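Local structure of 52 protein (Murid herpesvirus 4, 2OA5) at residues B[62-65]-B[66-70]; B[83-86]-B[87-91]. The protein is an abundant tegument protein of murine gammaherpesvirus 68, probably with a structural role in the virion, and belongs to the herpesvirus BLRF2 family. One frame throughout, in Å; residues are numbered along the deposited sequence.

Contact 1 of 2, residues B[62-65]-B[66-70]; sequences AVAM and RKIEA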
ATOM      1  N   ALA B  62      -1.628   7.672 -14.583  1.00 31.27           N
ATOM      2  CA  ALA B  62      -0.760   7.941 -15.719  1.00 35.96           C
ATOM      3  C   ALA B  62       0.068   9.216 -15.511  1.00 36.95           C
ATOM      4  O   ALA B  62       1.218   9.297 -15.942  1.00 36.18           O
ATOM      5  CB  ALA B  62      -1.592   8.044 -17.001  1.00 36.85           C
ATOM      6  N   VAL B  63      -0.516  10.211 -14.847  1.00 41.34           N
ATOM      7  CA  VAL B  63       0.206  11.453 -14.582  1.00 41.54           C
ATOM      8  C   VAL B  63       1.302  11.169 -13.560  1.00 40.68           C
ATOM      9  O   VAL B  63       2.447  11.594 -13.716  1.00 40.75           O
ATOM     10  CB  VAL B  63      -0.741  12.547 -14.024  1.00 43.23           C
ATOM     11  CG1 VAL B  63       0.071  13.663 -13.375  1.00 43.54           C
ATOM     12  CG2 VAL B  63      -1.584  13.118 -15.142  1.00 43.43           C
ATOM     13  N   ALA B  64       0.939  10.453 -12.500  1.00 33.90           N
ATOM     14  CA  ALA B  64       1.905  10.110 -11.464  1.00 33.19           C
ATOM     15  C   ALA B  64       3.038   9.283 -12.087  1.00 32.41           C
ATOM     16  O   ALA B  64       4.209   9.456 -11.765  1.00 28.94           O
ATOM     17  CB  ALA B  64       1.224   9.311 -10.359  1.00 26.61           C
HETATM   18  N   MSE B  65       2.674   8.393 -12.998  1.00 38.31           N
HETATM   19  CA  MSE B  65       3.656   7.535 -13.640  1.00 43.17           C
HETATM   20  C   MSE B  65       4.692   8.335 -14.444  1.00 43.06           C
HETATM   21  O   MSE B  65       5.890   8.020 -14.418  1.00 39.43           O
HETATM   22  CB  MSE B  65       2.928   6.508 -14.514  1.00 51.58           C
HETATM   23  CG  MSE B  65       3.177   5.068 -14.082  1.00 61.65           C
HETATM   24 SE   MSE B  65       5.028   4.617 -14.288  1.00 61.83          SE
HETATM   25  CE  MSE B  65       4.844   2.730 -14.394  1.00 66.02           C
ATOM     26  N   ARG B  66       4.224   9.375 -15.133  1.00 43.47           N
ATOM     27  CA  ARG B  66       5.079  10.254 -15.930  1.00 45.39           C
ATOM     28  C   ARG B  66       6.102  10.916 -15.007  1.00 43.30           C
ATOM     29  O   ARG B  66       7.309  10.853 -15.235  1.00 41.75           O
ATOM     30  CB  ARG B  66       4.220  11.332 -16.606  1.00 55.21           C
ATOM     31  CG  ARG B  66       4.965  12.606 -17.024  1.00 61.77           C
ATOM     32  CD  ARG B  66       4.041  13.823 -16.934  1.00 66.99           C
ATOM     33  NE  ARG B  66       2.808  13.625 -17.695  1.00 69.97           N
ATOM     34  CZ  ARG B  66       1.761  14.444 -17.661  1.00 71.08           C
ATOM     35  NH1 ARG B  66       1.785  15.531 -16.901  1.00 72.36           N
ATOM     36  NH2 ARG B  66       0.684  14.176 -18.390  1.00 71.64           N
ATOM     37  N   LYS B  67       5.585  11.541 -13.954  1.00 43.03           N
ATOM     38  CA  LYS B  67       6.393  12.250 -12.973  1.00 41.30           C
ATOM     39  C   LYS B  67       7.383  11.358 -12.231  1.00 38.59           C
ATOM     40  O   LYS B  67       8.521  11.750 -11.980  1.00 38.65           O
ATOM     41  CB  LYS B  67       5.473  12.953 -11.962  1.00 44.63           C
ATOM     42  CG  LYS B  67       4.480  13.923 -12.588  1.00 44.26           C
ATOM     43  CD  LYS B  67       3.793  14.779 -11.527  1.00 47.16           C
ATOM     44  CE  LYS B  67       2.960  15.880 -12.170  1.00 48.82           C
ATOM     45  NZ  LYS B  67       3.101  17.173 -11.441  1.00 48.60           N
ATOM     46  N   ILE B  68       6.941  10.159 -11.865  1.00 31.35           N
ATOM     47  CA  ILE B  68       7.796   9.221 -11.152  1.00 30.33           C
ATOM     48  C   ILE B  68       9.018   8.827 -11.986  1.00 30.67           C
ATOM     49  O   ILE B  68      10.144   8.826 -11.496  1.00 37.52           O
ATOM     50  CB  ILE B  68       6.998   7.957 -10.760  1.00 28.06           C
ATOM     51  CG1 ILE B  68       6.135   8.269  -9.532  1.00 27.75           C
ATOM     52  CG2 ILE B  68       7.939   6.794 -10.492  1.00 27.43           C
ATOM     53  CD1 ILE B  68       4.942   7.357  -9.360  1.00 28.16           C
ATOM     54  N   GLU B  69       8.782   8.492 -13.245  1.00 31.51           N
ATOM     55  CA  GLU B  69       9.859   8.105 -14.139  1.00 36.01           C
ATOM     56  C   GLU B  69      10.906   9.210 -14.225  1.00 37.76           C
ATOM     57  O   GLU B  69      12.113   8.956 -14.195  1.00 32.97           O
ATOM     58  CB  GLU B  69       9.292   7.847 -15.529  1.00 44.12           C
ATOM     59  CG  GLU B  69      10.241   7.137 -16.464  1.00 51.35           C
ATOM     60  CD  GLU B  69       9.661   7.006 -17.849  1.00 54.29           C
ATOM     61  OE1 GLU B  69       8.436   6.780 -17.962  1.00 59.85           O
ATOM     62  OE2 GLU B  69      10.422   7.123 -18.827  1.00 57.16           O
ATOM     63  N   ALA B  70      10.419  10.444 -14.345  1.00 43.72           N
ATOM     64  CA  ALA B  70      11.278  11.614 -14.448  1.00 45.52           C
ATOM     65  C   ALA B  70      12.242  11.714 -13.269  1.00 45.90           C
ATOM     66  O   ALA B  70      13.437  11.945 -13.447  1.00 47.33           O
ATOM     67  CB  ALA B  70      10.416  12.874 -14.535  1.00 46.27           C
TER
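Val-63 lies over one face of the Arg-66 guanidinium, with CG2 4.1 Å from NH2. The two side chains run side by side and point the same way. The Arg-66 chain bends at chi2 and chi3, which folds the flat group back along the helix toward Val-63. NH2 is hydrogen-bonded to the backbone O of Glu-102. The other branch of Val-63, CG1, stands anti to the backbone N (chi1 163°) and meets Lys-67 CE at 3.8 Å. The Lys-67 amine goes on to a salt bridge with Glu-102, so both basic chains pass Val-63 on their way to this last modelled residue. Ile-68 lies over the carbonyl of Ala-64: CG1 is 3.2 Å from Ala-64 O, and CD1 is 4.3 Å from Ala-64 CB. Four i to i+4 backbone bonds link the two segments. Lys-67 N to Val-63 O is nearly straight, with an N-H...O angle of 175°. Val-63, Ala-64 and Ile-68 also touch Val-96 or Val-98 of strand 93-99. Ala-64 and Ile-68 pack reciprocally on Ile-68 and Ala-64 of the second subunit. This is regular alpha-helix within helix 46-76, its apolar face shared between strand 93-99 of the same chain and a helix-helix subunit interface.

Contact 2 of 2, residues B[83-86]-B[87-91]; sequences QELT and SLLQS. With PE5 (3,6,9,12,15,18,21,24-octaoxahexacosan-1-ol), chain C.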
ATOM      1  N   GLN B  83      25.670  -1.970  -8.717  1.00 41.39           N
ATOM      2  CA  GLN B  83      25.631  -1.838  -7.270  1.00 40.20           C
ATOM      3  C   GLN B  83      25.240  -0.438  -6.809  1.00 38.72           C
ATOM      4  O   GLN B  83      24.517  -0.295  -5.822  1.00 38.22           O
ATOM      5  CB  GLN B  83      26.989  -2.200  -6.669  1.00 47.68           C
ATOM      6  CG  GLN B  83      27.266  -3.691  -6.601  1.00 52.40           C
ATOM      7  CD  GLN B  83      28.539  -4.005  -5.813  1.00 54.61           C
ATOM      8  OE1 GLN B  83      28.951  -3.219  -4.968  1.00 56.16           O
ATOM      9  NE2 GLN B  83      29.126  -5.157  -6.092  1.00 56.15           N
ATOM     10  N   GLU B  84      25.717   0.600  -7.503  1.00 34.03           N
ATOM     11  CA  GLU B  84      25.378   1.962  -7.107  1.00 33.45           C
ATOM     12  C   GLU B  84      23.904   2.235  -7.336  1.00 30.74           C
ATOM     13  O   GLU B  84      23.221   2.780  -6.475  1.00 31.57           O
ATOM     14  CB  GLU B  84      26.162   3.011  -7.907  1.00 32.43           C
ATOM     15  CG  GLU B  84      27.666   2.976  -7.746  1.00 38.83           C
ATOM     16  CD  GLU B  84      28.323   4.279  -8.189  1.00 38.81           C
ATOM     17  OE1 GLU B  84      27.877   4.863  -9.201  1.00 39.53           O
ATOM     18  OE2 GLU B  84      29.287   4.707  -7.525  1.00 42.59           O
ATOM     19  N   LEU B  85      23.422   1.874  -8.517  1.00 27.60           N
ATOM     20  CA  LEU B  85      22.031   2.125  -8.853  1.00 28.55           C
ATOM     21  C   LEU B  85      21.072   1.364  -7.922  1.00 28.31           C
ATOM     22  O   LEU B  85      20.044   1.906  -7.484  1.00 27.60           O
ATOM     23  CB  LEU B  85      21.786   1.762 -10.318  1.00 29.50           C
ATOM     24  CG  LEU B  85      20.467   2.257 -10.907  1.00 31.29           C
ATOM     25  CD1 LEU B  85      20.315   3.760 -10.679  1.00 32.72           C
ATOM     26  CD2 LEU B  85      20.423   1.914 -12.386  1.00 34.05           C
ATOM     27  N   THR B  86      21.428   0.126  -7.595  1.00 31.25           N
ATOM     28  CA  THR B  86      20.601  -0.695  -6.723  1.00 35.41           C
ATOM     29  C   THR B  86      20.490  -0.065  -5.330  1.00 36.12           C
ATOM     30  O   THR B  86      19.392   0.111  -4.807  1.00 35.48           O
ATOM     31  CB  THR B  86      21.178  -2.139  -6.639  1.00 35.73           C
ATOM     32  OG1 THR B  86      21.132  -2.742  -7.940  1.00 39.88           O
ATOM     33  CG2 THR B  86      20.377  -2.995  -5.680  1.00 34.16           C
ATOM     34  N   SER B  87      21.627   0.286  -4.735  1.00 36.85           N
ATOM     35  CA  SER B  87      21.640   0.904  -3.409  1.00 37.69           C
ATOM     36  C   SER B  87      20.860   2.212  -3.453  1.00 38.39           C
ATOM     37  O   SER B  87      20.125   2.563  -2.532  1.00 39.71           O
ATOM     38  CB  SER B  87      23.083   1.176  -2.977  1.00 44.28           C
ATOM     39  OG  SER B  87      23.136   2.041  -1.855  1.00 45.82           O
ATOM     40  N   LEU B  88      21.013   2.935  -4.551  1.00 37.50           N
ATOM     41  CA  LEU B  88      20.334   4.201  -4.708  1.00 38.80           C
ATOM     42  C   LEU B  88      18.807   4.039  -4.776  1.00 38.84           C
ATOM     43  O   LEU B  88      18.059   4.763  -4.109  1.00 37.27           O
ATOM     44  CB  LEU B  88      20.869   4.884  -5.970  1.00 42.12           C
ATOM     45  CG  LEU B  88      20.568   6.357  -6.242  1.00 45.71           C
ATOM     46  CD1 LEU B  88      21.702   6.945  -7.090  1.00 47.96           C
ATOM     47  CD2 LEU B  88      19.226   6.503  -6.943  1.00 45.91           C
ATOM     48  N   LEU B  89      18.345   3.083  -5.574  1.00 38.72           N
ATOM     49  CA  LEU B  89      16.911   2.866  -5.711  1.00 37.78           C
ATOM     50  C   LEU B  89      16.292   2.261  -4.463  1.00 36.83           C
ATOM     51  O   LEU B  89      15.158   2.587  -4.114  1.00 34.95           O
ATOM     52  CB  LEU B  89      16.613   1.956  -6.903  1.00 37.83           C
ATOM     53  CG  LEU B  89      16.940   2.548  -8.270  1.00 38.37           C
ATOM     54  CD1 LEU B  89      16.595   1.544  -9.353  1.00 38.05           C
ATOM     55  CD2 LEU B  89      16.168   3.827  -8.467  1.00 37.08           C
ATOM     56  N   GLN B  90      17.039   1.395  -3.783  1.00 35.51           N
ATOM     57  CA  GLN B  90      16.508   0.734  -2.597  1.00 38.15           C
ATOM     58  C   GLN B  90      15.971   1.676  -1.515  1.00 40.00           C
ATOM     59  O   GLN B  90      14.950   1.390  -0.897  1.00 39.76           O
ATOM     60  CB  GLN B  90      17.555  -0.186  -1.972  1.00 35.99           C
ATOM     61  CG  GLN B  90      16.984  -1.018  -0.836  1.00 37.05           C
ATOM     62  CD  GLN B  90      18.052  -1.705   0.009  1.00 37.74           C
ATOM     63  OE1 GLN B  90      17.724  -2.542   0.847  1.00 40.24           O
ATOM     64  NE2 GLN B  90      19.301  -1.335  -0.214  1.00 36.16           N
ATOM     65  N   SER B  91      16.659   2.791  -1.289  1.00 42.75           N
ATOM     66  CA  SER B  91      16.242   3.753  -0.273  1.00 44.66           C
ATOM     67  C   SER B  91      15.416   4.882  -0.868  1.00 43.47           C
ATOM     68  O   SER B  91      14.981   5.789  -0.158  1.00 44.69           O
ATOM     69  CB  SER B  91      17.472   4.346   0.427  1.00 45.09           C
ATOM     70  OG  SER B  91      18.356   4.935  -0.513  1.00 45.97           O
TER
HETATM   71  C48 PE5 C4870      17.073  -1.461  -6.126  1.00 69.22           C
HETATM   72  C50 PE5 C4870      17.320  -2.366  -7.340  1.00 68.71           C
HETATM   73  O1  PE5 C4870      16.556  -1.939  -8.474  1.00 70.21           O
HETATM   74  C1  PE5 C4870      15.781  -3.030  -8.996  1.00 70.07           C
HETATM   75  C2  PE5 C4870      16.250  -3.382 -10.392  1.00 70.52           C
HETATM   76  O2  PE5 C4870      15.129  -3.647 -11.239  1.00 71.48           O
HETATM   77  C3  PE5 C4870      15.522  -3.549 -12.606  1.00 74.03           C
HETATM   78  C4  PE5 C4870      15.618  -4.923 -13.232  1.00 76.38           C
HETATM   79  O3  PE5 C4870      16.935  -5.128 -13.752  1.00 79.25           O
HETATM   80  C5  PE5 C4870      16.852  -5.575 -15.109  1.00 81.11           C
HETATM   81  C6  PE5 C4870      18.197  -5.416 -15.797  1.00 83.62           C
HETATM   82  O4  PE5 C4870      18.113  -5.927 -17.137  1.00 86.03           O
HETATM   83  C7  PE5 C4870      19.335  -5.696 -17.850  1.00 87.85           C
HETATM   84  C8  PE5 C4870      19.073  -5.813 -19.344  1.00 90.60           C
HETATM   85  O5  PE5 C4870      20.143  -5.236 -20.110  1.00 92.49           O
HETATM   86  C9  PE5 C4870      19.603  -4.329 -21.084  1.00 93.44           C
HETATM   87  C10 PE5 C4870      19.808  -4.856 -22.498  1.00 94.41           C
HETATM   88  O6  PE5 C4870      19.042  -4.067 -23.433  1.00 95.02           O
HETATM   89  C11 PE5 C4870      19.512  -4.284 -24.776  1.00 93.58           C
HETATM   90  C12 PE5 C4870      19.263  -3.046 -25.628  1.00 92.66           C
HETATM   91  O7  PE5 C4870      20.507  -2.561 -26.159  1.00 92.51           O
HETATM   92  C13 PE5 C4870      20.308  -1.350 -26.910  1.00 91.10           C
HETATM   93  C14 PE5 C4870      19.351  -0.416 -26.189  1.00 90.35           C
HETATM   94  O8  PE5 C4870      20.037   0.761 -25.727  1.00 90.02           O
HETATM   95  C15 PE5 C4870      19.105   1.630 -25.065  1.00 88.45           C
HETATM   96  C16 PE5 C4870      19.859   2.820 -24.472  1.00 87.67           C
HETATM   97  O52 PE5 C4870      18.954   3.901 -24.250  1.00 86.65           O
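Leu-85 and Leu-89 meet one turn apart on the short alpha-helix 82-90, with Leu-85 CG 4.2 Å from Leu-89 CD1. Leu-89 has CG anti to its carbonyl carbon (chi1 -67°), which brings CG back over the preceding turn, 3.3 Å from Leu-85 O. That oxygen also accepts the backbone N-H of Leu-89 at 2.8 Å. The polyether PE5 ends between Thr-86 and Leu-89. Its closest approach is C48 to Thr-86 O, at 3.1 Å. Thr-86 CG2, anti to the backbone N, comes within 3.5 Å of PE5 C50. Leu-89 CB is likewise 3.5 Å from PE5 C48, and Leu-89 CD1 lies 3.6 Å from the ether oxygen O1. Three more i to i+4 bonds continue the helix: Ser-87 N to Gln-83 O, Leu-88 N to Glu-84 O and Gln-90 N to Thr-86 O. Leu-88 CB sits close to two carbonyls, those of Glu-84 and Leu-85.

Further out, Leu-85 packs on Ala-76 and Leu-88 on Arg-75, both of helix 46-76. The second subunit adds Asp-41, which accepts the backbone N-H of Gln-83, Leu-22, which packs on Thr-86, and Lys-21, which is hydrogen-bonded to PE5. Near the start of the helix, Glu-84 N is bonded to Thr-81 OG1 and Glu-84 OE1 turns back to Val-80 N, while Thr-86 OG1 is hydrogen-bonded to Glu-82 O, a bond that probably helps hold its rotation.

Contact 1 and contact 2 lie on successive helices, 46-76 and 82-90. Their centres are about 20 Å apart, and their nearest atoms are about 8 Å apart, so they do not touch. The later part of helix 46-76 joins them: Arg-75 and Ala-76 pack against contact 2. Both contacts reach the second subunit and meet neighbouring residues of it, Ser-57 for contact 1 and Ser-56 for contact 2. Contact 1 also meets its Ala-64 and Ile-68, while contact 2 also meets its Leu-22, Lys-25 and Asp-41. Contact 2 reaches Ser-74 of a third subunit as well. PE5 touches contact 2 directly; the side chain of Glu-69 in contact 1 is about 11 Å from a bound PE5.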